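Methylmalonyl-CoA carboxyltransferase 12S subunit (Propionibacterium freudenreichii, PDB 1ON3) transfers the carboxyl group of methylmalonyl-CoA to the biotin of the 1.3S subunit, yielding propanoyl-CoA and carboxylated biotin, as the hexameric core of transcarboxylase. Local coordinates at residues Tyr429-Ala434 with Asp488-Ala493. Sequence-based numbering, arbitrary orientation.
Sequences YAWPSA and DVIDPA
Pro492 lies over one face of the Trp431 indole where the last strand of the C-terminal crotonase-like domain, 488-489, joins the parallel part of its sheet beside strand 427-430. CB of Pro492 sits over the centre of the indole six-membered ring, 3.5 Å from its centroid and only 6° off the normal, a CH-pi contact, while CG of the same proline leans over CD2. Ile490 reaches the indole at the pyrrole side. Its CG1 lies between the backbone N and the carbonyl carbon (chi1 65°), which brings it to 3.8 Å from Trp431 CD1; Ile490 CD1 touches both Trp431 CD1 and Tyr429 CB, and CG2 meets CD2 of the tyrosine ring. Edge-on to this ring, near its plane, is CB of Asp488. The isoleucine thus bridges Trp431 and Tyr429, with Lys498 and Thr495 of helix 495-505 packed against it.

Two backbone bonds to Ala430 hold the strands together: its N donates to Asp488 O at 3.2 Å, and its O accepts from Ile490 N at 2.8 Å. The paired backbone bonding ends here and side chains carry the contact on, with a type I turn from Trp431 to Ala434 and an Asx turn at Asp491, whose OD2 accepts from Ala493 N. A second subunit closes over this end of the sheet: its Arg23 forms a salt bridge with Asp488 OD2 and a hydrogen bond to Val489 O, so the edge strand is also part of the hexamer interface. Within the chain, OD2 of Asp488 is met from above its carboxylate plane by Val489 N, 2.7 Å away. The two prolines approach tip to tip, and Pro432 CD lies 3.5 Å from Pro492 CD and 3.1 Å from Ile490 O.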
loop_
_atom_site.group_PDB
_atom_site.type_symbol
_atom_site.label_atom_id
_atom_site.label_comp_id
_atom_site.label_asym_id
_atom_site.label_seq_id
_atom_site.Cartn_x
_atom_site.Cartn_y
_atom_site.Cartn_z
ATOM N N TYR E 429 25.306 -21.082 16.454
ATOM C CA TYR E 429 26.200 -21.485 17.541
ATOM C C TYR E 429 26.953 -22.743 17.169
ATOM O O TYR E 429 26.414 -23.620 16.493
ATOM C CB TYR E 429 25.428 -21.752 18.834
ATOM C CG TYR E 429 24.543 -20.619 19.247
ATOM C CD1 TYR E 429 23.186 -20.638 18.948
ATOM C CD2 TYR E 429 25.069 -19.482 19.864
ATOM C CE1 TYR E 429 22.367 -19.551 19.238
ATOM C CE2 TYR E 429 24.249 -18.376 20.161
ATOM C CZ TYR E 429 22.897 -18.427 19.835
ATOM O OH TYR E 429 22.067 -17.351 20.066
ATOM N N ALA E 430 28.199 -22.829 17.623
ATOM C CA ALA E 430 29.023 -23.999 17.363
ATOM C C ALA E 430 29.323 -24.737 18.669
ATOM O O ALA E 430 29.671 -24.110 19.676
ATOM C CB ALA E 430 30.338 -23.574 16.704
ATOM N N TRP E 431 29.143 -26.055 18.664
ATOM C CA TRP E 431 29.486 -26.854 19.833
ATOM C C TRP E 431 31.000 -26.943 19.699
ATOM O O TRP E 431 31.538 -26.612 18.642
ATOM C CB TRP E 431 28.878 -28.246 19.752
ATOM C CG TRP E 431 27.472 -28.331 20.292
ATOM C CD1 TRP E 431 26.586 -27.299 20.462
ATOM C CD2 TRP E 431 26.799 -29.512 20.723
ATOM N NE1 TRP E 431 25.397 -27.775 20.979
ATOM C CE2 TRP E 431 25.504 -29.131 21.147
ATOM C CE3 TRP E 431 27.164 -30.863 20.795
ATOM C CZ2 TRP E 431 24.577 -30.054 21.635
ATOM C CZ3 TRP E 431 26.240 -31.778 21.281
ATOM C CH2 TRP E 431 24.956 -31.366 21.696
ATOM N N PRO E 432 31.710 -27.392 20.753
ATOM C CA PRO E 432 33.174 -27.479 20.641
ATOM C C PRO E 432 33.606 -28.537 19.634
ATOM O O PRO E 432 34.765 -28.599 19.243
ATOM C CB PRO E 432 33.612 -27.832 22.065
ATOM C CG PRO E 432 32.522 -27.248 22.927
ATOM C CD PRO E 432 31.281 -27.650 22.138
ATOM N N SER E 433 32.666 -29.380 19.234
ATOM C CA SER E 433 32.938 -30.448 18.270
ATOM C C SER E 433 32.600 -30.028 16.841
ATOM O O SER E 433 32.751 -30.811 15.887
ATOM C CB SER E 433 32.122 -31.684 18.646
ATOM O OG SER E 433 30.816 -31.304 19.075
ATOM N N ALA E 434 32.148 -28.791 16.693
ATOM C CA ALA E 434 31.775 -28.283 15.379
ATOM C C ALA E 434 32.948 -28.296 14.412
ATOM O O ALA E 434 34.066 -27.884 14.751
ATOM C CB ALA E 434 31.222 -26.875 15.494
ATOM N N ASP E 488 29.002 -17.603 18.628
ATOM C CA ASP E 488 29.801 -18.010 19.780
ATOM C C ASP E 488 30.051 -19.517 19.729
ATOM O O ASP E 488 29.397 -20.232 18.962
ATOM C CB ASP E 488 28.981 -17.672 21.027
ATOM C CG ASP E 488 29.767 -17.786 22.321
ATOM O OD1 ASP E 488 29.128 -17.753 23.391
ATOM O OD2 ASP E 488 31.007 -17.889 22.280
ATOM N N VAL E 489 31.014 -19.991 20.521
ATOM C CA VAL E 489 31.296 -21.423 20.628
ATOM C C VAL E 489 30.691 -21.705 21.998
ATOM O O VAL E 489 30.995 -21.009 22.966
ATOM C CB VAL E 489 32.809 -21.728 20.634
ATOM C CG1 VAL E 489 33.040 -23.239 20.743
ATOM C CG2 VAL E 489 33.445 -21.192 19.356
ATOM N N ILE E 490 29.830 -22.712 22.085
ATOM C CA ILE E 490 29.135 -22.985 23.335
ATOM C C ILE E 490 29.344 -24.343 23.973
ATOM O O ILE E 490 29.718 -25.305 23.320
ATOM C CB ILE E 490 27.596 -22.827 23.153
ATOM C CG1 ILE E 490 27.062 -23.894 22.179
ATOM C CG2 ILE E 490 27.268 -21.436 22.623
ATOM C CD1 ILE E 490 25.533 -23.920 22.054
ATOM N N ASP E 491 29.074 -24.394 25.272
ATOM C CA ASP E 491 29.130 -25.623 26.039
ATOM C C ASP E 491 27.832 -26.304 25.576
ATOM O O ASP E 491 26.744 -25.709 25.659
ATOM C CB ASP E 491 29.078 -25.278 27.536
ATOM C CG ASP E 491 28.930 -26.496 28.436
ATOM O OD1 ASP E 491 29.058 -26.308 29.665
ATOM O OD2 ASP E 491 28.674 -27.619 27.949
ATOM N N PRO E 492 27.930 -27.539 25.058
ATOM C CA PRO E 492 26.733 -28.254 24.593
ATOM C C PRO E 492 25.613 -28.228 25.625
ATOM O O PRO E 492 24.425 -28.222 25.278
ATOM C CB PRO E 492 27.250 -29.667 24.338
ATOM C CG PRO E 492 28.681 -29.428 23.923
ATOM C CD PRO E 492 29.144 -28.356 24.878
ATOM N N ALA E 493 25.995 -28.201 26.898
ATOM C CA ALA E 493 25.019 -28.197 27.983
ATOM C C ALA E 493 24.085 -26.988 27.981
ATOM O O ALA E 493 22.998 -27.059 28.547
ATOM C CB ALA E 493 25.743 -28.293 29.344
#